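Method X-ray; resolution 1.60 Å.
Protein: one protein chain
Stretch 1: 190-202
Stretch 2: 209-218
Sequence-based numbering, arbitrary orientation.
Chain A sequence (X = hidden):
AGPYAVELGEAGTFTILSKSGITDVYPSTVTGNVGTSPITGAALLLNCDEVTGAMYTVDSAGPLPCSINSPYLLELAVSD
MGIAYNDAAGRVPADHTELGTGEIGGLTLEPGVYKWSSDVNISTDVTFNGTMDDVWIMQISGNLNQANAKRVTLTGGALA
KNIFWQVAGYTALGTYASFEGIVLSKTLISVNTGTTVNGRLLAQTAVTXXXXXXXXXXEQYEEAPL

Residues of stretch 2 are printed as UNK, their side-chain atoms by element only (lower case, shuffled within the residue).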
# COMPACT_ATOMS: atom_id res chain seq x y z
N SER A 190 -6.48 6.00 -2.71
CA SER A 190 -7.52 5.89 -3.69
C SER A 190 -6.91 5.13 -4.87
O SER A 190 -5.85 5.56 -5.35
CB SER A 190 -7.95 7.35 -4.13
OG SER A 190 -8.72 7.30 -5.29
N VAL A 191 -7.66 4.12 -5.35
CA VAL A 191 -7.16 3.31 -6.48
C VAL A 191 -8.29 3.40 -7.55
O VAL A 191 -9.41 3.06 -7.26
CB VAL A 191 -6.90 1.88 -6.05
CG1 VAL A 191 -6.12 1.19 -7.17
CG2 VAL A 191 -6.06 1.85 -4.80
N ASN A 192 -7.99 3.94 -8.72
CA ASN A 192 -9.01 4.14 -9.76
C ASN A 192 -9.20 2.92 -10.67
O ASN A 192 -8.43 1.87 -10.59
CB ASN A 192 -8.76 5.47 -10.45
CG ASN A 192 -9.40 6.64 -9.68
OD1 ASN A 192 -10.03 6.45 -8.64
ND2 ASN A 192 -9.27 7.84 -10.26
N THR A 193 -10.17 3.03 -11.55
CA THR A 193 -10.74 1.86 -12.26
C THR A 193 -9.69 0.97 -12.93
O THR A 193 -8.86 1.47 -13.73
CB THR A 193 -11.61 2.43 -13.39
OG1 THR A 193 -12.59 3.32 -12.82
CG2 THR A 193 -12.30 1.32 -14.19
N GLY A 194 -9.78 -0.32 -12.59
CA GLY A 194 -9.00 -1.31 -13.34
C GLY A 194 -7.57 -1.52 -12.93
O GLY A 194 -6.89 -2.49 -13.42
N THR A 195 -7.06 -0.70 -12.02
CA THR A 195 -5.66 -0.81 -11.64
C THR A 195 -5.37 -2.07 -10.80
O THR A 195 -6.21 -2.58 -10.07
CB THR A 195 -5.29 0.50 -10.88
OG1 THR A 195 -5.26 1.52 -11.87
CG2 THR A 195 -3.96 0.47 -10.09
N THR A 196 -4.12 -2.54 -10.96
CA THR A 196 -3.68 -3.66 -10.16
C THR A 196 -2.62 -3.18 -9.15
O THR A 196 -1.75 -2.32 -9.48
CB THR A 196 -2.93 -4.62 -11.08
OG1 THR A 196 -3.87 -5.15 -12.01
CG2 THR A 196 -2.29 -5.80 -10.25
N VAL A 197 -2.77 -3.68 -7.92
CA VAL A 197 -1.75 -3.38 -6.96
C VAL A 197 -1.19 -4.75 -6.43
O VAL A 197 -1.95 -5.59 -6.02
CB VAL A 197 -2.34 -2.62 -5.75
CG1 VAL A 197 -1.27 -2.52 -4.64
CG2 VAL A 197 -2.87 -1.26 -6.24
N ASN A 198 0.13 -4.90 -6.45
CA ASN A 198 0.76 -6.01 -5.74
C ASN A 198 1.48 -5.41 -4.55
O ASN A 198 2.48 -4.68 -4.72
CB ASN A 198 1.80 -6.66 -6.67
CG ASN A 198 1.14 -7.40 -7.81
OD1 ASN A 198 0.32 -8.27 -7.59
ND2 ASN A 198 1.45 -6.99 -9.06
N GLY A 199 0.90 -5.61 -3.38
CA GLY A 199 1.28 -4.78 -2.28
C GLY A 199 0.31 -4.83 -1.16
O GLY A 199 -0.54 -5.72 -1.07
N ARG A 200 0.50 -3.88 -0.25
CA ARG A 200 -0.42 -3.74 0.86
C ARG A 200 -0.82 -2.24 0.96
O ARG A 200 -0.02 -1.36 0.82
CB ARG A 200 0.26 -4.20 2.19
CG ARG A 200 0.68 -5.67 2.13
CD ARG A 200 1.28 -6.09 3.50
NE ARG A 200 1.88 -7.46 3.35
CZ ARG A 200 1.18 -8.59 3.30
NH1 ARG A 200 -0.16 -8.65 3.45
NH2 ARG A 200 1.84 -9.74 3.12
N LEU A 201 -2.13 -2.05 1.17
CA LEU A 201 -2.68 -0.69 1.28
C LEU A 201 -3.07 -0.46 2.71
O LEU A 201 -4.06 -1.04 3.19
CB LEU A 201 -3.92 -0.60 0.37
CG LEU A 201 -3.64 -0.88 -1.14
CD1 LEU A 201 -4.96 -0.71 -1.91
CD2 LEU A 201 -2.53 0.00 -1.74
N LEU A 202 -2.19 0.28 3.39
CA LEU A 202 -2.25 0.51 4.85
C LEU A 202 -2.49 1.99 5.09
O LEU A 202 -1.58 2.80 5.15
CB LEU A 202 -0.93 -0.01 5.53
CG LEU A 202 -0.56 -1.45 5.14
CD1 LEU A 202 0.81 -1.86 5.73
CD2 LEU A 202 -1.63 -2.50 5.37
N UNK A 209 -11.56 1.72 -3.57
CA UNK A 209 -11.18 0.90 -4.72
C UNK A 209 -12.22 1.09 -5.80
O UNK A 209 -13.43 1.32 -5.49
c UNK A 209 -10.29 -0.99 -3.16
c UNK A 209 -11.20 -0.61 -4.36
c UNK A 209 -10.52 -2.53 -2.94
c UNK A 209 -8.82 -0.58 -3.41
N UNK A 210 -11.78 0.94 -7.05
CA UNK A 210 -12.70 0.98 -8.16
C UNK A 210 -12.29 -0.14 -9.11
O UNK A 210 -11.34 0.02 -9.85
c UNK A 210 -12.70 2.31 -8.95
c UNK A 210 -13.19 3.44 -8.12
c UNK A 210 -12.99 4.78 -8.86
n UNK A 210 -13.15 5.87 -8.11
o UNK A 210 -12.57 4.84 -10.04
N UNK A 211 -13.07 -1.23 -9.12
CA UNK A 211 -12.80 -2.35 -10.07
C UNK A 211 -11.29 -2.79 -10.11
O UNK A 211 -10.68 -2.77 -11.18
n UNK A 211 -17.35 -0.59 -14.02
c UNK A 211 -14.82 -1.72 -11.42
c UNK A 211 -16.88 -1.35 -12.81
c UNK A 211 -15.36 -1.42 -12.78
c UNK A 211 -13.32 -2.06 -11.46
N UNK A 212 -10.71 -3.08 -8.95
CA UNK A 212 -9.25 -3.31 -8.93
C UNK A 212 -8.96 -4.79 -8.58
O UNK A 212 -9.81 -5.50 -8.14
o UNK A 212 -9.42 -0.31 -7.11
n UNK A 212 -8.38 -0.46 -9.16
c UNK A 212 -8.59 -2.50 -7.84
c UNK A 212 -8.85 -0.99 -8.03
N UNK A 213 -7.72 -5.10 -8.86
CA UNK A 213 -7.16 -6.39 -8.40
C UNK A 213 -6.09 -5.97 -7.43
O UNK A 213 -5.11 -5.29 -7.79
c UNK A 213 -6.50 -7.05 -9.57
o UNK A 213 -7.49 -7.32 -10.58
c UNK A 213 -5.84 -8.40 -9.10
N UNK A 214 -6.28 -6.33 -6.17
CA UNK A 214 -5.36 -6.01 -5.14
C UNK A 214 -4.80 -7.34 -4.58
O UNK A 214 -5.59 -8.11 -3.99
c UNK A 214 -6.86 -3.97 -4.55
c UNK A 214 -6.02 -5.20 -4.00
c UNK A 214 -4.97 -4.77 -2.98
c UNK A 214 -6.14 -2.83 -5.22
N UNK A 215 -3.47 -7.53 -4.75
CA UNK A 215 -2.85 -8.82 -4.32
C UNK A 215 -1.84 -8.63 -3.21
O UNK A 215 -0.96 -7.75 -3.33
c UNK A 215 -2.91 -9.70 -6.72
n UNK A 215 -2.39 -9.36 -7.88
o UNK A 215 -3.98 -10.25 -6.61
c UNK A 215 -2.07 -9.40 -5.49
N UNK A 216 -1.91 -9.47 -2.15
CA UNK A 216 -0.79 -9.45 -1.21
C UNK A 216 0.52 -9.73 -1.99
O UNK A 216 0.53 -10.45 -3.00
c UNK A 216 -0.99 -10.46 -0.11
N UNK A 217 1.64 -9.09 -1.58
CA UNK A 217 2.93 -9.23 -2.29
C UNK A 217 3.58 -10.57 -1.91
O UNK A 217 3.40 -11.08 -0.82
c UNK A 217 3.75 -8.05 -1.77
c UNK A 217 1.75 -8.24 -0.37
c UNK A 217 3.17 -7.81 -0.39
N UNK A 218 4.28 -11.16 -2.84
CA UNK A 218 4.70 -12.52 -2.49
C UNK A 218 6.00 -12.49 -1.71
O UNK A 218 6.77 -11.48 -1.75
o UNK A 218 5.70 -12.81 -4.62
c UNK A 218 3.43 -13.77 -4.26
c UNK A 218 4.83 -13.45 -3.68
O HOH W 1 -6.90 -5.13 -12.29
O HOH W 2 4.69 -10.23 1.62

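Position 209 carries four side-chain carbons, forked at the second. Its CA-to-CB bond points away from stretch 1, yet one terminal carbon returns to lie 3.9 Å from Val191 CG2 and 4.1 Å from Leu201 CD1. A fork at the second carbon in a purely apolar side chain identifies Leu209.

At position 210 three carbons run in line, the third bearing one oxygen and one nitrogen. The CA-to-CB bond points toward stretch 1, and the side-chain oxygen lies 3.2 Å from Thr193 OG1. A carboxamide after two further carbons makes this Gln210. Its backbone O accepts a hydrogen bond from Gly194 N (3.2 Å) and a CA-H...O contact from Thr193 CA (3.1 Å).

Position 211 has four carbons in a row ending in nitrogen; the CA-to-CB bond points sideways and the end of the side chain leads away from stretch 1 into an exposed setting, though one carbon comes within 4.3 Å of Thr193 CG2. This is Lys211; its backbone O receives a weak hydrogen bond from Gly194 N at 3.0 Å.

Position 212 has two carbons, the second with one oxygen and one nitrogen. The nitrogen reaches into the type II turn from Asn192 to Thr195, lying 2.7 Å from Asn192 O and 3.2 Å from Thr195 O. This short carboxamide is Asn212, whose ND2 donates to both oxygens. Within its own stretch, OD1 accepts from Gln210 N at 2.7 Å, so both ends of the amide are engaged.

Position 213 shows one carbon carrying an oxygen and a second carbon, with CB 4.1 Å from Thr196 OG1. The branched hydroxyl side chain is Thr213. A water bridges its OG1 (2.8 Å) to Thr196 OG1 (3.0 Å) and also donates to Gly194 O (2.9 Å).

Position 214 has four carbons forked at the first, one arm two carbons long. The end of that arm packs 3.8 Å from Val197 CG2 and 4.1 Å from Leu201 CD1, on the sheet face shared with Val197. This is Ile214.

Position 215 again has two carbons, the second with oxygen and nitrogen, on the opposite face from Ile214; the nitrogen lies 2.9 Å from Asn198 OD1. This is Asn215, paired in parallel register with Asn198, to whose OD1 its ND2 donates.

Position 216 bears a single carbon, CB, 4.1 Å from Arg200 NH1: Ala216.

Position 217 has three carbons closing a ring onto the backbone nitrogen, one of them over a face of the Arg200 guanidinium, 3.7 Å from Arg200 CZ; hence Pro217. A water links Pro217 O (2.9 Å) to Arg200 NH2 (3.3 Å).

Position 218, one carbon bearing an oxygen and a carbon, makes no contact with stretch 1; it is Thr218.

The contact is built on parallel strands 4.8 Å apart. Alternating backbone bonds hold the register: Thr213 N to Thr195 O (3.2 Å), Val197 N to Thr213 O (2.8 Å), Asn215 N to Val197 O (2.8 Å) and Gly199 N to Asn215 O (2.8 Å). Asn212 secures the turn at one end, and at the other Pro217 lies over one face of the Arg200 guanidinium. Ile214 packs on Val197, and Val191, Leu201 and Leu209 extend the apolar cluster.

Stretch 2, residues 209-218: LQKNTINAPT
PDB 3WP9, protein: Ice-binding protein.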